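Local coordinates for protein L-tyrosine isonitrile synthase (Pseudomonas aeruginosa, PDB 3E59) that converts the amino group of L-tyrosine into an isonitrile, drawing the carbon from C2 of ribulose 5-phosphate, in the biosynthesis of paerucumarin, at residues Leu170-Leu173 with Leu174-Gly177; Trp238-Gly241 with Ala242-Ala245; Glu18-Leu21 with Tyr22-Arg25; Arg41-Gln44 with Val45-Arg49. All coordinates share one frame; numbering follows the deposited sequence.

Contact 1. Residues Leu170-Leu173 with Leu174-Gly177; sequences LRQL and LIGG
Two torsion choices, one turn of helix apart, bring Q172 and I175 together. CG1 of I175 sits anti to its own carbonyl carbon (chi1 -64°), which lays that branch back along the preceding turn, while Q172 bends at chi2 (-54°) and swings its amide round to meet it. The side chains pass at a slant, and the contact falls between the outermost atoms: CD1 of I175 lies 3.5 Å from NE2 of Q172, a polar-apolar touch. The same isoleucine branch also covers a backbone carbonyl, since its CG1 is 3.1 Å from O of R171. That oxygen accepts the amide of I175 at 2.9 Å in a nearly straight bond, so one residue both bonds and shields it. At G176 the amide N reaches O of Q172 at 2.8 Å. The backbone bonds follow the i to i+4 pattern of helix 167-178, and Q172 and I175 are i to i+3 neighbours. The guanidinium of R171 turns elsewhere, to salt bridges with E168 and D127. L174 rests on A239 and L243 of helix 219-247, which R171 and I175 also meet at R236, and L170 and L173 pack on F160 of a loop.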
ATOM      1  N   LEU A 170       8.645  17.752   9.382  1.00 42.41           N
ATOM      2  CA  LEU A 170       7.729  17.394   8.304  1.00 42.21           C
ATOM      3  C   LEU A 170       6.546  16.636   8.884  1.00 41.87           C
ATOM      4  O   LEU A 170       5.387  16.987   8.634  1.00 40.75           O
ATOM      5  CB  LEU A 170       8.425  16.531   7.249  1.00 43.49           C
ATOM      6  CG  LEU A 170       8.994  17.181   5.991  1.00 44.50           C
ATOM      7  CD1 LEU A 170       9.676  16.117   5.130  1.00 43.12           C
ATOM      8  CD2 LEU A 170       7.919  17.921   5.191  1.00 44.79           C
ATOM      9  N   ARG A 171       6.859  15.611   9.682  1.00 40.03           N
ATOM     10  CA  ARG A 171       5.861  14.818  10.369  1.00 39.09           C
ATOM     11  C   ARG A 171       4.937  15.686  11.224  1.00 39.90           C
ATOM     12  O   ARG A 171       3.717  15.508  11.192  1.00 41.89           O
ATOM     13  CB  ARG A 171       6.524  13.702  11.185  1.00 39.34           C
ATOM     14  CG  ARG A 171       7.006  12.547  10.315  1.00 42.16           C
ATOM     15  CD  ARG A 171       7.504  11.346  11.123  1.00 38.57           C
ATOM     16  NE  ARG A 171       8.876  11.531  11.599  1.00 38.91           N
ATOM     17  CZ  ARG A 171       9.974  11.212  10.915  1.00 39.38           C
ATOM     18  NH1 ARG A 171       9.889  10.689   9.696  1.00 40.85           N
ATOM     19  NH2 ARG A 171      11.175  11.431  11.450  1.00 39.60           N
ATOM     20  N   GLN A 172       5.516  16.634  11.961  1.00 39.50           N
ATOM     21  CA  GLN A 172       4.744  17.571  12.788  1.00 39.36           C
ATOM     22  C   GLN A 172       3.847  18.513  11.973  1.00 38.42           C
ATOM     23  O   GLN A 172       2.770  18.909  12.435  1.00 37.74           O
ATOM     24  CB  GLN A 172       5.666  18.377  13.714  1.00 41.51           C
ATOM     25  CG  GLN A 172       6.132  17.606  14.962  1.00 46.30           C
ATOM     26  CD  GLN A 172       4.971  17.019  15.775  1.00 48.93           C
ATOM     27  OE1 GLN A 172       3.959  17.689  16.026  1.00 50.15           O
ATOM     28  NE2 GLN A 172       5.119  15.764  16.190  1.00 49.49           N
ATOM     29  N   LEU A 173       4.303  18.882  10.777  1.00 36.17           N
ATOM     30  CA  LEU A 173       3.472  19.652   9.835  1.00 38.21           C
ATOM     31  C   LEU A 173       2.275  18.857   9.311  1.00 35.64           C
ATOM     32  O   LEU A 173       1.188  19.416   9.185  1.00 36.69           O
ATOM     33  CB  LEU A 173       4.298  20.209   8.661  1.00 38.06           C
ATOM     34  CG  LEU A 173       5.294  21.337   8.950  1.00 37.90           C
ATOM     35  CD1 LEU A 173       6.031  21.707   7.670  1.00 38.71           C
ATOM     36  CD2 LEU A 173       4.604  22.553   9.548  1.00 37.21           C
ATOM     37  N   LEU A 174       2.479  17.571   9.006  1.00 35.48           N
ATOM     38  CA  LEU A 174       1.388  16.654   8.619  1.00 35.30           C
ATOM     39  C   LEU A 174       0.369  16.459   9.745  1.00 38.14           C
ATOM     40  O   LEU A 174      -0.837  16.532   9.521  1.00 37.11           O
ATOM     41  CB  LEU A 174       1.940  15.281   8.202  1.00 36.46           C
ATOM     42  CG  LEU A 174       0.895  14.205   7.827  1.00 36.79           C
ATOM     43  CD1 LEU A 174       0.171  14.559   6.543  1.00 35.81           C
ATOM     44  CD2 LEU A 174       1.484  12.801   7.745  1.00 37.68           C
ATOM     45  N   ILE A 175       0.879  16.183  10.944  1.00 38.50           N
ATOM     46  CA  ILE A 175       0.074  16.006  12.143  1.00 40.79           C
ATOM     47  C   ILE A 175      -0.714  17.278  12.461  1.00 38.92           C
ATOM     48  O   ILE A 175      -1.919  17.226  12.632  1.00 38.30           O
ATOM     49  CB  ILE A 175       0.968  15.653  13.355  1.00 41.68           C
ATOM     50  CG1 ILE A 175       1.662  14.306  13.143  1.00 44.85           C
ATOM     51  CG2 ILE A 175       0.164  15.636  14.661  1.00 45.19           C
ATOM     52  CD1 ILE A 175       2.849  14.082  14.101  1.00 44.45           C
ATOM     53  N   GLY A 176      -0.023  18.410  12.543  1.00 37.87           N
ATOM     54  CA  GLY A 176      -0.663  19.685  12.865  1.00 38.67           C
ATOM     55  C   GLY A 176      -1.789  20.057  11.916  1.00 39.68           C
ATOM     56  O   GLY A 176      -2.830  20.563  12.337  1.00 39.33           O
ATOM     57  N   GLY A 177      -1.579  19.803  10.630  1.00 37.97           N
ATOM     58  CA  GLY A 177      -2.545  20.187   9.616  1.00 38.58           C
ATOM     59  C   GLY A 177      -3.651  19.183   9.380  1.00 37.12           C
ATOM     60  O   GLY A 177      -4.781  19.578   9.102  1.00 36.70           O
TER

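Contact 2. Residues Trp238-Gly241 with Ala242-Ala245; sequences WAWG and ALLA
Near the C-terminal end of the long helix 219-247, W240 spreads its indole along the following turn and is met there by two leucines, L243 and L244. With CG anti to the backbone N (chi1 -175°), the ring is carried along the helix surface toward both. L244 places CD1 over one face of the indole, 3.8 Å from the centroid of the five-membered ring and 13° off its normal, a CH-pi contact; its other methyl, CD2, reaches the six-membered ring, 4.0 Å from CZ2. L243 approaches obliquely instead, its CD2 standing 3.5 Å from CZ3 of W240. These are i to i+3 and i to i+4 neighbours on an alpha helix, and the backbone bonding keeps that spacing: N of L244 is 2.9 Å from O of W240. The carbonyl of W240 is covered as well, with CG of L244 only 3.3 Å from its O. Beyond this helix, the indole NE1 hydrogen-bonds to O of C113, which would help to fix the rotation of a ring that also touches D115 and L154. The W238 indole leaves in another direction, against I185, T188 and L189 of helix 182-189.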
ATOM      1  N   TRP A 238      -4.181   8.046   7.973  1.00 34.16           N
ATOM      2  CA  TRP A 238      -5.372   8.835   7.685  1.00 34.19           C
ATOM      3  C   TRP A 238      -5.054  10.320   7.478  1.00 36.04           C
ATOM      4  O   TRP A 238      -5.640  10.958   6.602  1.00 34.90           O
ATOM      5  CB  TRP A 238      -6.459   8.648   8.748  1.00 35.90           C
ATOM      6  CG  TRP A 238      -7.158   7.290   8.750  1.00 37.13           C
ATOM      7  CD1 TRP A 238      -6.990   6.246   7.856  1.00 37.54           C
ATOM      8  CD2 TRP A 238      -8.161   6.857   9.681  1.00 37.86           C
ATOM      9  NE1 TRP A 238      -7.814   5.196   8.195  1.00 37.27           N
ATOM     10  CE2 TRP A 238      -8.550   5.545   9.304  1.00 38.72           C
ATOM     11  CE3 TRP A 238      -8.776   7.452  10.801  1.00 38.03           C
ATOM     12  CZ2 TRP A 238      -9.526   4.813  10.019  1.00 36.95           C
ATOM     13  CZ3 TRP A 238      -9.746   6.716  11.512  1.00 37.28           C
ATOM     14  CH2 TRP A 238     -10.104   5.412  11.111  1.00 35.57           C
ATOM     15  N   ALA A 239      -4.157  10.875   8.297  1.00 36.98           N
ATOM     16  CA  ALA A 239      -3.650  12.245   8.083  1.00 37.72           C
ATOM     17  C   ALA A 239      -3.034  12.392   6.681  1.00 36.18           C
ATOM     18  O   ALA A 239      -3.371  13.318   5.949  1.00 37.80           O
ATOM     19  CB  ALA A 239      -2.622  12.623   9.162  1.00 34.56           C
ATOM     20  N   TRP A 240      -2.139  11.470   6.314  1.00 34.89           N
ATOM     21  CA  TRP A 240      -1.532  11.448   4.968  1.00 34.76           C
ATOM     22  C   TRP A 240      -2.602  11.389   3.877  1.00 36.00           C
ATOM     23  O   TRP A 240      -2.544  12.134   2.898  1.00 36.56           O
ATOM     24  CB  TRP A 240      -0.574  10.251   4.848  1.00 33.76           C
ATOM     25  CG  TRP A 240       0.251  10.113   3.555  1.00 34.92           C
ATOM     26  CD1 TRP A 240       0.456   8.955   2.844  1.00 34.51           C
ATOM     27  CD2 TRP A 240       0.996  11.137   2.860  1.00 34.38           C
ATOM     28  NE1 TRP A 240       1.277   9.190   1.759  1.00 34.18           N
ATOM     29  CE2 TRP A 240       1.624  10.516   1.744  1.00 35.78           C
ATOM     30  CE3 TRP A 240       1.202  12.505   3.074  1.00 34.42           C
ATOM     31  CZ2 TRP A 240       2.436  11.224   0.840  1.00 35.32           C
ATOM     32  CZ3 TRP A 240       2.006  13.216   2.153  1.00 35.73           C
ATOM     33  CH2 TRP A 240       2.611  12.567   1.059  1.00 34.25           C
ATOM     34  N   GLY A 241      -3.585  10.505   4.054  1.00 35.70           N
ATOM     35  CA  GLY A 241      -4.717  10.423   3.126  1.00 35.75           C
ATOM     36  C   GLY A 241      -5.490  11.727   2.977  1.00 35.65           C
ATOM     37  O   GLY A 241      -5.868  12.121   1.859  1.00 33.85           O
ATOM     38  N   ALA A 242      -5.726  12.392   4.109  1.00 33.61           N
ATOM     39  CA  ALA A 242      -6.418  13.680   4.138  1.00 33.70           C
ATOM     40  C   ALA A 242      -5.617  14.785   3.434  1.00 34.45           C
ATOM     41  O   ALA A 242      -6.166  15.561   2.634  1.00 33.93           O
ATOM     42  CB  ALA A 242      -6.742  14.068   5.575  1.00 33.41           C
ATOM     43  N   LEU A 243      -4.315  14.831   3.718  1.00 33.06           N
ATOM     44  CA  LEU A 243      -3.396  15.700   3.000  1.00 33.88           C
ATOM     45  C   LEU A 243      -3.484  15.485   1.479  1.00 33.46           C
ATOM     46  O   LEU A 243      -3.633  16.438   0.727  1.00 36.22           O
ATOM     47  CB  LEU A 243      -1.954  15.517   3.521  1.00 31.93           C
ATOM     48  CG  LEU A 243      -0.852  16.354   2.844  1.00 33.40           C
ATOM     49  CD1 LEU A 243       0.302  16.653   3.792  1.00 32.08           C
ATOM     50  CD2 LEU A 243      -0.334  15.698   1.555  1.00 31.57           C
ATOM     51  N   LEU A 244      -3.414  14.234   1.037  1.00 34.21           N
ATOM     52  CA  LEU A 244      -3.485  13.910  -0.388  1.00 35.97           C
ATOM     53  C   LEU A 244      -4.848  14.195  -1.034  1.00 37.41           C
ATOM     54  O   LEU A 244      -4.922  14.407  -2.248  1.00 37.03           O
ATOM     55  CB  LEU A 244      -3.122  12.436  -0.614  1.00 36.23           C
ATOM     56  CG  LEU A 244      -1.713  11.967  -0.260  1.00 37.74           C
ATOM     57  CD1 LEU A 244      -1.657  10.425  -0.211  1.00 34.92           C
ATOM     58  CD2 LEU A 244      -0.706  12.543  -1.257  1.00 36.30           C
ATOM     59  N   ALA A 245      -5.926  14.175  -0.246  1.00 38.12           N
ATOM     60  CA  ALA A 245      -7.251  14.535  -0.790  1.00 37.96           C
ATOM     61  C   ALA A 245      -7.308  16.019  -1.169  1.00 36.34           C
ATOM     62  O   ALA A 245      -8.018  16.409  -2.095  1.00 33.11           O
ATOM     63  CB  ALA A 245      -8.373  14.167   0.176  1.00 37.64           C
TER

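Contact 3. Residues Glu18-Leu21 with Tyr22-Arg25; sequences ELLL and YRRR
Between L20 and R23 the backbone makes a type I beta turn, closed by a weak bond from N of R23 to O of L20 at 3.5 Å, while N of Y22 holds O of L19 at 3.0 Å. This turn takes the chain from helix 11-20 into the loop before helix 27-30. The Y22 ring, with CG anti to its carbonyl carbon (chi1 -55°), folds back along the last helical turn. CB of L21 covers one of its faces in a CH-pi contact, 4.1 Å from the ring centroid and 23° off the normal. The ring edge is turned to E18: CD2 of Y22 is 3.3 Å from the backbone O of E18. The E18 side chain runs beside the ring in the same direction, the carboxylate plane 32° from that of the ring. F92 adds an edge-to-face partner to Y22 from outside the turn. L20 and R23 likewise lie side by side, both against F266 of strand 265-267, and the R23 guanidinium continues to a salt bridge with E38, whose OE1 is shared with NE of R25. Where the two side chains come nearest, CD2 of L20 stands 4.1 Å from NE of R23.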
ATOM      1  N   GLU A  18     -11.690  -3.156 -15.190  1.00 47.25           N
ATOM      2  CA  GLU A  18     -10.245  -3.389 -15.143  1.00 48.73           C
ATOM      3  C   GLU A  18      -9.667  -3.396 -13.706  1.00 46.22           C
ATOM      4  O   GLU A  18      -8.815  -4.226 -13.377  1.00 47.75           O
ATOM      5  CB  GLU A  18      -9.528  -2.342 -16.007  1.00 50.91           C
ATOM      6  CG  GLU A  18      -8.040  -2.538 -16.144  1.00 53.26           C
ATOM      7  CD  GLU A  18      -7.689  -3.791 -16.924  1.00 55.65           C
ATOM      8  OE1 GLU A  18      -8.317  -4.017 -17.981  1.00 55.01           O
ATOM      9  OE2 GLU A  18      -6.793  -4.544 -16.471  1.00 55.86           O
ATOM     10  N   LEU A  19     -10.130  -2.476 -12.863  1.00 40.19           N
ATOM     11  CA  LEU A  19      -9.708  -2.418 -11.457  1.00 38.10           C
ATOM     12  C   LEU A  19     -10.320  -3.543 -10.626  1.00 36.37           C
ATOM     13  O   LEU A  19      -9.674  -4.070  -9.738  1.00 37.85           O
ATOM     14  CB  LEU A  19     -10.103  -1.068 -10.828  1.00 36.82           C
ATOM     15  CG  LEU A  19      -9.703   0.218 -11.566  1.00 37.92           C
ATOM     16  CD1 LEU A  19     -10.425   1.438 -10.989  1.00 36.95           C
ATOM     17  CD2 LEU A  19      -8.187   0.414 -11.531  1.00 39.42           C
ATOM     18  N   LEU A  20     -11.578  -3.884 -10.916  1.00 36.03           N
ATOM     19  CA  LEU A  20     -12.341  -4.839 -10.125  1.00 36.26           C
ATOM     20  C   LEU A  20     -11.731  -6.249 -10.118  1.00 38.52           C
ATOM     21  O   LEU A  20     -11.905  -6.995  -9.150  1.00 36.13           O
ATOM     22  CB  LEU A  20     -13.800  -4.886 -10.612  1.00 36.22           C
ATOM     23  CG  LEU A  20     -14.743  -3.747 -10.179  1.00 36.68           C
ATOM     24  CD1 LEU A  20     -16.038  -3.822 -10.946  1.00 33.11           C
ATOM     25  CD2 LEU A  20     -15.003  -3.790  -8.663  1.00 33.89           C
ATOM     26  N   LEU A  21     -11.037  -6.596 -11.209  1.00 37.54           N
ATOM     27  CA  LEU A  21     -10.274  -7.843 -11.327  1.00 38.52           C
ATOM     28  C   LEU A  21      -9.209  -8.024 -10.251  1.00 38.94           C
ATOM     29  O   LEU A  21      -8.878  -9.160  -9.907  1.00 40.08           O
ATOM     30  CB  LEU A  21      -9.572  -7.914 -12.684  1.00 40.80           C
ATOM     31  CG  LEU A  21     -10.433  -7.944 -13.939  1.00 43.47           C
ATOM     32  CD1 LEU A  21      -9.579  -7.609 -15.160  1.00 42.43           C
ATOM     33  CD2 LEU A  21     -11.151  -9.308 -14.088  1.00 43.95           C
ATOM     34  N   TYR A  22      -8.677  -6.911  -9.734  1.00 37.28           N
ATOM     35  CA  TYR A  22      -7.552  -6.917  -8.797  1.00 35.34           C
ATOM     36  C   TYR A  22      -7.906  -6.352  -7.418  1.00 37.23           C
ATOM     37  O   TYR A  22      -7.021  -5.941  -6.651  1.00 33.85           O
ATOM     38  CB  TYR A  22      -6.380  -6.131  -9.405  1.00 39.27           C
ATOM     39  CG  TYR A  22      -5.980  -6.642 -10.776  1.00 42.17           C
ATOM     40  CD1 TYR A  22      -5.217  -7.807 -10.910  1.00 40.87           C
ATOM     41  CD2 TYR A  22      -6.387  -5.982 -11.934  1.00 41.50           C
ATOM     42  CE1 TYR A  22      -4.867  -8.291 -12.165  1.00 41.96           C
ATOM     43  CE2 TYR A  22      -6.043  -6.464 -13.190  1.00 42.08           C
ATOM     44  CZ  TYR A  22      -5.277  -7.610 -13.290  1.00 41.67           C
ATOM     45  OH  TYR A  22      -4.924  -8.094 -14.524  1.00 46.49           O
ATOM     46  N   ARG A  23      -9.194  -6.342  -7.091  1.00 37.25           N
ATOM     47  CA  ARG A  23      -9.658  -5.703  -5.862  1.00 37.45           C
ATOM     48  C   ARG A  23      -9.317  -6.536  -4.613  1.00 35.74           C
ATOM     49  O   ARG A  23      -9.505  -7.763  -4.587  1.00 34.39           O
ATOM     50  CB  ARG A  23     -11.165  -5.404  -5.944  1.00 38.10           C
ATOM     51  CG  ARG A  23     -11.682  -4.540  -4.798  1.00 41.63           C
ATOM     52  CD  ARG A  23     -13.147  -4.161  -4.939  1.00 40.58           C
ATOM     53  NE  ARG A  23     -14.045  -5.314  -4.933  1.00 39.76           N
ATOM     54  CZ  ARG A  23     -14.819  -5.686  -3.917  1.00 41.64           C
ATOM     55  NH1 ARG A  23     -14.837  -4.992  -2.777  1.00 38.43           N
ATOM     56  NH2 ARG A  23     -15.598  -6.762  -4.049  1.00 41.43           N
ATOM     57  N   ARG A  24      -8.782  -5.870  -3.592  1.00 34.42           N
ATOM     58  CA  ARG A  24      -8.631  -6.491  -2.274  1.00 34.95           C
ATOM     59  C   ARG A  24      -9.992  -6.507  -1.589  1.00 36.64           C
ATOM     60  O   ARG A  24     -10.675  -5.475  -1.543  1.00 36.08           O
ATOM     61  CB  ARG A  24      -7.672  -5.695  -1.402  1.00 35.98           C
ATOM     62  CG  ARG A  24      -6.278  -5.714  -1.877  1.00 36.14           C
ATOM     63  CD  ARG A  24      -5.380  -4.972  -0.936  1.00 34.18           C
ATOM     64  NE  ARG A  24      -4.119  -4.707  -1.625  1.00 35.21           N
ATOM     65  CZ  ARG A  24      -2.972  -5.355  -1.429  1.00 35.73           C
ATOM     66  NH1 ARG A  24      -2.859  -6.317  -0.514  1.00 35.91           N
ATOM     67  NH2 ARG A  24      -1.922  -5.008  -2.146  1.00 33.49           N
ATOM     68  N   ARG A  25     -10.386  -7.677  -1.086  1.00 36.68           N
ATOM     69  CA  ARG A  25     -11.605  -7.829  -0.290  1.00 37.14           C
ATOM     70  C   ARG A  25     -11.182  -8.214   1.117  1.00 37.78           C
ATOM     71  O   ARG A  25     -10.087  -8.750   1.290  1.00 37.21           O
ATOM     72  CB  ARG A  25     -12.490  -8.937  -0.864  1.00 38.49           C
ATOM     73  CG  ARG A  25     -12.975  -8.714  -2.296  1.00 39.89           C
ATOM     74  CD  ARG A  25     -13.980  -9.785  -2.690  1.00 41.56           C
ATOM     75  NE  ARG A  25     -15.212  -9.695  -1.902  1.00 43.83           N
ATOM     76  CZ  ARG A  25     -16.080 -10.689  -1.722  1.00 44.23           C
ATOM     77  NH1 ARG A  25     -15.874 -11.885  -2.266  1.00 42.67           N
ATOM     78  NH2 ARG A  25     -17.164 -10.484  -0.985  1.00 45.40           N
TER

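Contact 4. Residues Arg41-Gln44 with Val45-Arg49; sequences RIEQ and VQLPR
Q46 meets I42 one helical turn earlier, and its side chain can be followed outward atom by atom. CB lies 3.4 Å from O of I42, the carbonyl that its own backbone N grips at 2.8 Å. CG, set anti to the carbonyl carbon of Q46 (chi1 -59°), stays over the same oxygen and also packs at 3.9 Å on CG2 of I42, the two side chains passing at an angle. Beyond CG the chain bends (chi2 -63°) and leaves the turn, taking the amide to its tip, where NE2 hydrogen-bonds to O of L264. The buried amide is thus tied to a neighbouring part of the chain, while the aliphatic stem shields the helix backbone. On the next position L47 does similar work: its CB is 3.1 Å from O of E43, which accepts the L47 amide at 3.2 Å. P48 has no N-H to offer, and CD of its ring stands 3.4 Å from O of Q44 where the i to i+4 bond would have formed. I42 and Q46 both pack on L16 of helix 11-20 and F266 of strand 265-267. The missing bond and the kink at P48 are characteristic of a proline-kinked alpha helix, here the long helix 35-55.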
ATOM      1  N   ARG A  41     -22.307  -1.003  -5.003  1.00 43.08           N
ATOM      2  CA  ARG A  41     -21.996   0.233  -4.293  1.00 44.34           C
ATOM      3  C   ARG A  41     -20.631   0.829  -4.657  1.00 42.90           C
ATOM      4  O   ARG A  41     -20.433   2.040  -4.557  1.00 42.22           O
ATOM      5  CB  ARG A  41     -22.260   0.150  -2.780  1.00 47.43           C
ATOM      6  CG  ARG A  41     -21.875  -1.122  -2.076  1.00 51.26           C
ATOM      7  CD  ARG A  41     -22.756  -1.316  -0.835  1.00 53.72           C
ATOM      8  NE  ARG A  41     -21.963  -1.662   0.349  1.00 56.94           N
ATOM      9  CZ  ARG A  41     -21.703  -2.903   0.766  1.00 58.86           C
ATOM     10  NH1 ARG A  41     -22.178  -3.964   0.111  1.00 60.28           N
ATOM     11  NH2 ARG A  41     -20.971  -3.087   1.856  1.00 59.69           N
ATOM     12  N   ILE A  42     -19.721  -0.015  -5.136  1.00 42.11           N
ATOM     13  CA  ILE A  42     -18.463   0.468  -5.720  1.00 43.07           C
ATOM     14  C   ILE A  42     -18.730   1.305  -6.981  1.00 40.59           C
ATOM     15  O   ILE A  42     -18.154   2.386  -7.141  1.00 40.59           O
ATOM     16  CB  ILE A  42     -17.451  -0.684  -5.992  1.00 39.95           C
ATOM     17  CG1 ILE A  42     -16.850  -1.174  -4.680  1.00 39.79           C
ATOM     18  CG2 ILE A  42     -16.330  -0.225  -6.922  1.00 40.02           C
ATOM     19  CD1 ILE A  42     -16.223  -2.542  -4.773  1.00 36.17           C
ATOM     20  N   GLU A  43     -19.620   0.816  -7.842  1.00 42.99           N
ATOM     21  CA  GLU A  43     -20.006   1.514  -9.076  1.00 45.20           C
ATOM     22  C   GLU A  43     -20.562   2.908  -8.810  1.00 44.86           C
ATOM     23  O   GLU A  43     -20.242   3.856  -9.518  1.00 44.14           O
ATOM     24  CB  GLU A  43     -21.049   0.705  -9.847  1.00 47.34           C
ATOM     25  CG  GLU A  43     -20.480  -0.382 -10.733  1.00 49.55           C
ATOM     26  CD  GLU A  43     -21.431  -0.771 -11.872  1.00 52.82           C
ATOM     27  OE1 GLU A  43     -20.977  -1.489 -12.798  1.00 51.24           O
ATOM     28  OE2 GLU A  43     -22.619  -0.342 -11.855  1.00 52.28           O
ATOM     29  N   GLN A  44     -21.396   3.019  -7.778  1.00 46.12           N
ATOM     30  CA  GLN A  44     -21.995   4.295  -7.384  1.00 44.73           C
ATOM     31  C   GLN A  44     -20.932   5.326  -7.001  1.00 42.10           C
ATOM     32  O   GLN A  44     -21.024   6.497  -7.377  1.00 41.61           O
ATOM     33  CB  GLN A  44     -22.948   4.089  -6.208  1.00 45.49           C
ATOM     34  CG  GLN A  44     -24.113   3.163  -6.498  1.00 47.09           C
ATOM     35  CD  GLN A  44     -25.100   3.080  -5.346  1.00 48.10           C
ATOM     36  OE1 GLN A  44     -24.840   3.562  -4.231  1.00 49.87           O
ATOM     37  NE2 GLN A  44     -26.252   2.472  -5.611  1.00 49.76           N
ATOM     38  N   VAL A  45     -19.918   4.879  -6.263  1.00 40.56           N
ATOM     39  CA  VAL A  45     -18.868   5.772  -5.773  1.00 39.74           C
ATOM     40  C   VAL A  45     -17.830   6.101  -6.855  1.00 39.84           C
ATOM     41  O   VAL A  45     -17.508   7.264  -7.079  1.00 42.15           O
ATOM     42  CB  VAL A  45     -18.172   5.196  -4.506  1.00 39.15           C
ATOM     43  CG1 VAL A  45     -17.046   6.112  -4.029  1.00 36.55           C
ATOM     44  CG2 VAL A  45     -19.184   4.979  -3.396  1.00 40.08           C
ATOM     45  N   GLN A  46     -17.334   5.080  -7.541  1.00 39.06           N
ATOM     46  CA  GLN A  46     -16.145   5.234  -8.373  1.00 37.51           C
ATOM     47  C   GLN A  46     -16.428   5.759  -9.764  1.00 36.27           C
ATOM     48  O   GLN A  46     -15.623   6.521 -10.301  1.00 34.74           O
ATOM     49  CB  GLN A  46     -15.358   3.918  -8.454  1.00 36.54           C
ATOM     50  CG  GLN A  46     -14.879   3.379  -7.086  1.00 38.22           C
ATOM     51  CD  GLN A  46     -13.892   4.308  -6.359  1.00 38.80           C
ATOM     52  OE1 GLN A  46     -13.261   5.179  -6.968  1.00 38.56           O
ATOM     53  NE2 GLN A  46     -13.752   4.106  -5.045  1.00 37.56           N
ATOM     54  N   LEU A  47     -17.555   5.348 -10.344  1.00 36.41           N
ATOM     55  CA  LEU A  47     -17.877   5.662 -11.748  1.00 40.63           C
ATOM     56  C   LEU A  47     -17.955   7.153 -12.129  1.00 41.19           C
ATOM     57  O   LEU A  47     -17.380   7.556 -13.139  1.00 41.90           O
ATOM     58  CB  LEU A  47     -19.124   4.901 -12.256  1.00 39.39           C
ATOM     59  CG  LEU A  47     -18.920   3.446 -12.715  1.00 42.00           C
ATOM     60  CD1 LEU A  47     -20.107   2.933 -13.516  1.00 41.17           C
ATOM     61  CD2 LEU A  47     -17.652   3.311 -13.549  1.00 39.63           C
ATOM     62  N   PRO A  48     -18.667   7.980 -11.335  1.00 44.33           N
ATOM     63  CA  PRO A  48     -18.628   9.403 -11.708  1.00 42.74           C
ATOM     64  C   PRO A  48     -17.243  10.031 -11.508  1.00 43.48           C
ATOM     65  O   PRO A  48     -16.917  10.992 -12.197  1.00 44.25           O
ATOM     66  CB  PRO A  48     -19.666  10.051 -10.793  1.00 43.67           C
ATOM     67  CG  PRO A  48     -19.889   9.104  -9.689  1.00 45.72           C
ATOM     68  CD  PRO A  48     -19.503   7.729 -10.146  1.00 44.22           C
ATOM     69  N   ARG A  49     -16.435   9.475 -10.595  1.00 43.06           N
ATOM     70  CA  ARG A  49     -15.076   9.979 -10.329  1.00 42.23           C
ATOM     71  C   ARG A  49     -14.137   9.727 -11.519  1.00 42.66           C
ATOM     72  O   ARG A  49     -13.379  10.620 -11.920  1.00 42.14           O
ATOM     73  CB  ARG A  49     -14.495   9.381  -9.033  1.00 42.37           C
ATOM     74  CG  ARG A  49     -15.194   9.834  -7.754  1.00 41.93           C
ATOM     75  CD  ARG A  49     -14.518   9.271  -6.494  1.00 42.93           C
ATOM     76  NE  ARG A  49     -13.187   9.840  -6.258  1.00 45.21           N
ATOM     77  CZ  ARG A  49     -12.958  11.088  -5.841  1.00 45.53           C
ATOM     78  NH1 ARG A  49     -13.963  11.924  -5.607  1.00 45.77           N
ATOM     79  NH2 ARG A  49     -11.716  11.503  -5.662  1.00 46.34           N
TER

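All four contacts are local, within helices or at a helix end, and they follow the chain in the order 3, 4, 1, 2. They form two pairs. Contacts 3 and 4 have centres 14 Å apart and touch where NH1 of R23 lies 3.5 Å from CD1 of I42; both meet F266 on strand 265-267, at an edge of the five-stranded parallel sheet. Contacts 1 and 2, with centres 11 Å apart, join helices 167-178 and 219-247 through L174 and L243. The pairs remain separate: nearest atoms of contacts 2 and 4 are about 7 Å apart, those of contacts 1 and 3 about 21 Å. Each pair thus joins elements well separated along the chain.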